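PDB 1S3J: YusO protein from Bacillus subtilis, which represses the multidrug resistance operon mdtRP as a homodimeric MarR-family transcription factor that binds directly to the promoter region of the operon. Local coordinates for residues H49-V54 with V92-L97; V42-K47 with I103-V108. All coordinates share one frame; numbering follows the deposited sequence.

Contact 1 (H49-V54 with V92-L97)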
loop_
_atom_site.group_PDB
_atom_site.type_symbol
_atom_site.label_atom_id
_atom_site.label_comp_id
_atom_site.label_asym_id
_atom_site.label_seq_id
_atom_site.Cartn_x
_atom_site.Cartn_y
_atom_site.Cartn_z
ATOM N N HIS A 49 -0.537 -22.259 -5.979
ATOM C CA HIS A 49 -0.295 -22.989 -7.222
ATOM C C HIS A 49 0.536 -24.268 -7.085
ATOM O O HIS A 49 0.714 -24.986 -8.065
ATOM C CB HIS A 49 0.352 -22.059 -8.248
ATOM C CG HIS A 49 -0.598 -21.058 -8.822
ATOM N ND1 HIS A 49 -1.000 -19.935 -8.132
ATOM C CD2 HIS A 49 -1.238 -21.017 -10.015
ATOM C CE1 HIS A 49 -1.852 -19.244 -8.875
ATOM N NE2 HIS A 49 -2.008 -19.876 -10.025
ATOM N N GLY A 50 1.035 -24.556 -5.888
ATOM C CA GLY A 50 1.917 -25.693 -5.655
ATOM C C GLY A 50 3.348 -25.505 -6.154
ATOM O O GLY A 50 4.316 -25.512 -5.380
ATOM N N SER A 51 3.478 -25.372 -7.464
ATOM C CA SER A 51 4.751 -25.118 -8.107
ATOM C C SER A 51 4.602 -24.028 -9.160
ATOM O O SER A 51 3.578 -23.954 -9.843
ATOM C CB SER A 51 5.248 -26.403 -8.770
ATOM O OG SER A 51 6.530 -26.212 -9.321
ATOM N N LEU A 52 5.623 -23.185 -9.291
ATOM C CA LEU A 52 5.681 -22.203 -10.373
ATOM C C LEU A 52 7.097 -22.064 -10.911
ATOM O O LEU A 52 8.057 -22.190 -10.173
ATOM C CB LEU A 52 5.191 -20.840 -9.889
ATOM C CG LEU A 52 3.703 -20.727 -9.527
ATOM C CD1 LEU A 52 3.392 -19.390 -8.882
ATOM C CD2 LEU A 52 2.819 -20.939 -10.750
ATOM N N LYS A 53 7.215 -21.790 -12.205
ATOM C CA LYS A 53 8.490 -21.448 -12.796
ATOM C C LYS A 53 8.950 -20.089 -12.252
ATOM O O LYS A 53 8.128 -19.286 -11.802
ATOM C CB LYS A 53 8.383 -21.412 -14.324
ATOM C CG LYS A 53 7.835 -22.707 -14.962
ATOM C CD LYS A 53 7.396 -22.414 -16.390
ATOM C CE LYS A 53 7.257 -23.655 -17.222
ATOM N NZ LYS A 53 6.514 -23.320 -18.481
ATOM N N VAL A 54 10.257 -19.852 -12.261
ATOM C CA VAL A 54 10.794 -18.555 -11.882
ATOM C C VAL A 54 10.237 -17.480 -12.807
ATOM O O VAL A 54 9.904 -16.390 -12.346
ATOM C CB VAL A 54 12.336 -18.503 -11.934
ATOM C CG1 VAL A 54 12.823 -17.042 -11.864
ATOM C CG2 VAL A 54 12.909 -19.283 -10.800
ATOM N N VAL A 92 14.966 -24.875 -16.979
ATOM C CA VAL A 92 14.130 -23.915 -16.268
ATOM C C VAL A 92 13.863 -24.407 -14.841
ATOM O O VAL A 92 13.740 -25.611 -14.585
ATOM C CB VAL A 92 12.829 -23.460 -17.045
ATOM C CG1 VAL A 92 12.957 -23.659 -18.566
ATOM C CG2 VAL A 92 11.585 -24.116 -16.528
ATOM N N ILE A 93 13.802 -23.444 -13.919
ATOM C CA ILE A 93 13.767 -23.712 -12.484
ATOM C C ILE A 93 12.321 -23.606 -11.982
ATOM O O ILE A 93 11.658 -22.610 -12.232
ATOM C CB ILE A 93 14.681 -22.686 -11.755
ATOM C CG1 ILE A 93 16.112 -22.699 -12.339
ATOM C CG2 ILE A 93 14.674 -22.907 -10.265
ATOM C CD1 ILE A 93 16.817 -24.044 -12.334
ATOM N N ASP A 94 11.826 -24.649 -11.309
ATOM C CA ASP A 94 10.573 -24.562 -10.544
ATOM C C ASP A 94 10.861 -24.242 -9.096
ATOM O O ASP A 94 11.808 -24.786 -8.517
ATOM C CB ASP A 94 9.806 -25.872 -10.526
ATOM C CG ASP A 94 9.310 -26.288 -11.877
ATOM O OD1 ASP A 94 9.130 -25.420 -12.758
ATOM O OD2 ASP A 94 9.060 -27.486 -12.129
ATOM N N LEU A 95 10.011 -23.404 -8.503
ATOM C CA LEU A 95 9.983 -23.222 -7.058
ATOM C C LEU A 95 8.825 -23.973 -6.406
ATOM O O LEU A 95 7.781 -24.159 -7.008
ATOM C CB LEU A 95 9.890 -21.735 -6.703
ATOM C CG LEU A 95 11.013 -20.873 -7.272
ATOM C CD1 LEU A 95 10.800 -19.403 -6.954
ATOM C CD2 LEU A 95 12.357 -21.366 -6.751
ATOM N N SER A 96 9.016 -24.369 -5.155
ATOM C CA SER A 96 7.937 -24.912 -4.348
ATOM C C SER A 96 8.187 -24.667 -2.865
ATOM O O SER A 96 9.311 -24.338 -2.448
ATOM C CB SER A 96 7.754 -26.407 -4.648
ATOM O OG SER A 96 8.983 -27.097 -4.483
ATOM N N LEU A 97 7.147 -24.798 -2.049
ATOM C CA LEU A 97 7.326 -24.655 -0.589
ATOM C C LEU A 97 7.959 -25.878 0.015
ATOM O O LEU A 97 7.644 -26.984 -0.374
ATOM C CB LEU A 97 5.988 -24.443 0.107
ATOM C CG LEU A 97 5.171 -23.237 -0.327
ATOM C CD1 LEU A 97 3.813 -23.336 0.304
ATOM C CD2 LEU A 97 5.876 -21.952 0.087
HETATM O O HOH W 1 4.504 -25.805 -2.941
#
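Lys53 and Asp94 lie side by side and point the same way, where strand 51-53 runs antiparallel to strand 93-97 (150° between axes). Lys53 and Asp94 are an antiparallel non-hydrogen-bonded pair, with Lys53 CA 4.4 Å from Asp94 CA. What meets is methylene and carboxylate: Lys53 CG sits 3.7 Å from Asp94 OD1, while the extended lysine chain carries its ammonium away. Asp94 OD1 is instead hydrogen-bonded to Asn86 ND2. Asp94 also meets Ser51, whose hydroxyl, anti to the backbone N (chi1 -176°), comes to 3.5 Å between Ser51 OG and Asp94 CB and makes a weak hydrogen bond to Leu95 O.

Val54 and Ile93 are likewise side by side and similarly directed. The valine branch CG2, anti to its own carbonyl carbon, lies 4.0 Å from Ile93 CB and also touches Leu95 CG.

Leu52 and Leu95 form the hydrogen-bonded pair, their side chains on the same face of the sheet. The bond from Leu95 N to Leu52 O is 2.8 Å long and nearly straight (170° at the hydrogen); its return, Leu52 N to Leu95 O, is longer at 3.3 Å. Val54 N adds a bond to Ile93 O at 3.1 Å, so the pairing continues into the first residue of helix 54-61. At the other end a water bridges Gly50 O and Leu97 N, accepting from the latter.

This is the junction of the sheet and the predicted helix-turn-helix in a winged-helix fold: strand 93-97 is central, with strand 81-85 on its other edge. Leu52 and Leu95 both pack on Ile57 of helix 54-61, and on Ser45 and Leu46, respectively, of helix 37-49.

Contact 2 (V42-K47 with I103-V108)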
loop_
_atom_site.group_PDB
_atom_site.type_symbol
_atom_site.label_atom_id
_atom_site.label_comp_id
_atom_site.label_asym_id
_atom_site.label_seq_id
_atom_site.Cartn_x
_atom_site.Cartn_y
_atom_site.Cartn_z
ATOM N N VAL A 42 5.728 -14.435 -2.774
ATOM C CA VAL A 42 6.217 -15.655 -3.396
ATOM C C VAL A 42 5.655 -16.864 -2.657
ATOM O O VAL A 42 5.187 -17.814 -3.277
ATOM C CB VAL A 42 7.747 -15.727 -3.402
ATOM C CG1 VAL A 42 8.200 -17.058 -3.966
ATOM C CG2 VAL A 42 8.350 -14.573 -4.227
ATOM N N LEU A 43 5.696 -16.805 -1.336
ATOM C CA LEU A 43 5.196 -17.873 -0.506
ATOM C C LEU A 43 3.720 -18.141 -0.773
ATOM O O LEU A 43 3.331 -19.293 -0.863
ATOM C CB LEU A 43 5.438 -17.583 0.978
ATOM C CG LEU A 43 6.894 -17.625 1.447
ATOM C CD1 LEU A 43 6.984 -17.447 2.983
ATOM C CD2 LEU A 43 7.625 -18.906 0.989
ATOM N N ALA A 44 2.932 -17.085 -0.944
ATOM C CA ALA A 44 1.486 -17.187 -1.183
ATOM C C ALA A 44 1.161 -17.745 -2.570
ATOM O O ALA A 44 0.295 -18.600 -2.704
ATOM C CB ALA A 44 0.805 -15.811 -0.992
ATOM N N SER A 45 1.856 -17.253 -3.594
ATOM C CA SER A 45 1.796 -17.842 -4.932
ATOM C C SER A 45 2.148 -19.341 -4.965
ATOM O O SER A 45 1.616 -20.073 -5.782
ATOM C CB SER A 45 2.721 -17.105 -5.897
ATOM O OG SER A 45 2.406 -15.726 -5.906
ATOM N N LEU A 46 3.042 -19.784 -4.099
ATOM C CA LEU A 46 3.444 -21.186 -4.074
ATOM C C LEU A 46 2.473 -22.057 -3.261
ATOM O O LEU A 46 2.276 -23.214 -3.603
ATOM C CB LEU A 46 4.886 -21.344 -3.560
ATOM C CG LEU A 46 5.991 -20.728 -4.437
ATOM C CD1 LEU A 46 7.353 -21.073 -3.825
ATOM C CD2 LEU A 46 5.901 -21.188 -5.893
ATOM N N LYS A 47 1.876 -21.515 -2.201
ATOM C CA LYS A 47 0.816 -22.228 -1.483
ATOM C C LYS A 47 -0.397 -22.458 -2.402
ATOM O O LYS A 47 -0.966 -23.544 -2.432
ATOM C CB LYS A 47 0.393 -21.471 -0.204
ATOM C CG LYS A 47 -0.614 -22.210 0.698
ATOM C CD LYS A 47 -0.122 -23.614 1.048
ATOM C CE LYS A 47 -1.069 -24.363 1.987
ATOM N NZ LYS A 47 -0.777 -24.016 3.396
ATOM N N ILE A 103 4.754 -23.685 6.933
ATOM C CA ILE A 103 4.542 -23.280 8.314
ATOM C C ILE A 103 4.801 -21.776 8.489
ATOM O O ILE A 103 4.095 -21.112 9.223
ATOM C CB ILE A 103 5.450 -24.106 9.246
ATOM C CG1 ILE A 103 5.000 -25.572 9.264
ATOM C CG2 ILE A 103 5.454 -23.542 10.659
ATOM C CD1 ILE A 103 6.099 -26.537 9.707
ATOM N N LYS A 104 5.807 -21.251 7.800
ATOM C CA LYS A 104 6.167 -19.844 7.935
ATOM C C LYS A 104 5.128 -18.958 7.255
ATOM O O LYS A 104 4.786 -17.897 7.789
ATOM C CB LYS A 104 7.560 -19.558 7.361
ATOM C CG LYS A 104 8.208 -18.281 7.888
ATOM C CD LYS A 104 8.296 -18.291 9.406
ATOM C CE LYS A 104 9.218 -17.249 9.917
ATOM N NZ LYS A 104 9.585 -17.513 11.326
ATOM N N PHE A 105 4.612 -19.407 6.107
ATOM C CA PHE A 105 3.565 -18.670 5.403
ATOM C C PHE A 105 2.289 -18.615 6.241
ATOM O O PHE A 105 1.529 -17.637 6.158
ATOM C CB PHE A 105 3.252 -19.282 4.039
ATOM C CG PHE A 105 2.076 -18.653 3.354
ATOM C CD1 PHE A 105 2.170 -17.366 2.828
ATOM C CD2 PHE A 105 0.866 -19.314 3.280
ATOM C CE1 PHE A 105 1.077 -16.771 2.209
ATOM C CE2 PHE A 105 -0.238 -18.723 2.663
ATOM C CZ PHE A 105 -0.131 -17.462 2.122
ATOM N N GLU A 106 2.073 -19.654 7.054
ATOM C CA GLU A 106 0.851 -19.778 7.853
ATOM C C GLU A 106 0.924 -18.905 9.098
ATOM O O GLU A 106 -0.067 -18.305 9.493
ATOM C CB GLU A 106 0.600 -21.240 8.233
ATOM C CG GLU A 106 -0.849 -21.681 8.141
ATOM C CD GLU A 106 -1.430 -21.564 6.745
ATOM O OE1 GLU A 106 -0.884 -22.196 5.812
ATOM O OE2 GLU A 106 -2.452 -20.845 6.584
ATOM N N GLU A 107 2.115 -18.848 9.692
ATOM C CA GLU A 107 2.394 -18.004 10.852
ATOM C C GLU A 107 2.278 -16.518 10.496
ATOM O O GLU A 107 1.724 -15.737 11.248
ATOM C CB GLU A 107 3.793 -18.305 11.388
ATOM C CG GLU A 107 3.932 -19.683 12.012
ATOM C CD GLU A 107 5.332 -19.958 12.568
ATOM O OE1 GLU A 107 6.304 -19.240 12.217
ATOM O OE2 GLU A 107 5.459 -20.918 13.368
ATOM N N VAL A 108 2.786 -16.141 9.331
ATOM C CA VAL A 108 2.687 -14.773 8.860
ATOM C C VAL A 108 1.209 -14.415 8.578
ATOM O O VAL A 108 0.733 -13.349 8.972
ATOM C CB VAL A 108 3.553 -14.560 7.600
ATOM C CG1 VAL A 108 3.293 -13.189 6.973
ATOM C CG2 VAL A 108 5.046 -14.707 7.932
#
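Phe105 reaches from helix 103-108 to Leu43, Ala44 and Lys47 of helix 42-47, bridging segment axes whose closest approach is 10.0 Å, at a crossing angle of -114°. Its ring carbon CG is anti to the backbone N (chi1 173°), and the ring beyond it meets the other helix. Different ring atoms meet different partners. Phe105 CD1 is 3.8 Å from Leu43 CB, and Phe105 CE1 comes within 3.4 Å of Ala44 CB, an oblique approach. Leu43 O lies over one face of the ring. On the CE2 side of the ring, Phe105 CE2 is 4.0 Å from Lys47 CG, so the aliphatic part of the lysine passes obliquely by the aromatic ring.

Glu106 follows, its chain bent at chi2 (61°), which turns the carboxylate back toward helix 42-47. Lys47, bent at chi2 and chi4, meets it at about a right angle, and Lys47 NZ and Glu106 OE1 form a salt bridge of 3.0 Å. The ammonium has a second acidic partner in Asp102, one turn earlier on the same helix as Glu106; two carboxylates would be expected to stabilise its positive charge.

The contact joins helix 37-49 to helix 99-120. Phe105 is also packed against Leu40, while Leu43 touches Leu75 of helix 65-77 and Leu97 of strand 93-97.

In the fold
From the N terminus, helix 37-49 supplies the first half of contact 2 and passes almost directly into strand 51-53, the first half of contact 1. The chain then runs through helices 54-61 and 65-77 and strand 81-85 before strand 93-97 closes contact 1; helix 99-120 follows and closes contact 2. Contact 1 is therefore nested inside contact 2, and the loops do not cross. Their centres are about 13 Å apart, yet they share packing: Leu97 CD2 meets Leu43 CD2 at 3.6 Å. Together they tie the sheet and the predicted DNA-binding helix-turn-helix to the long helix 99-120 through helix 37-49.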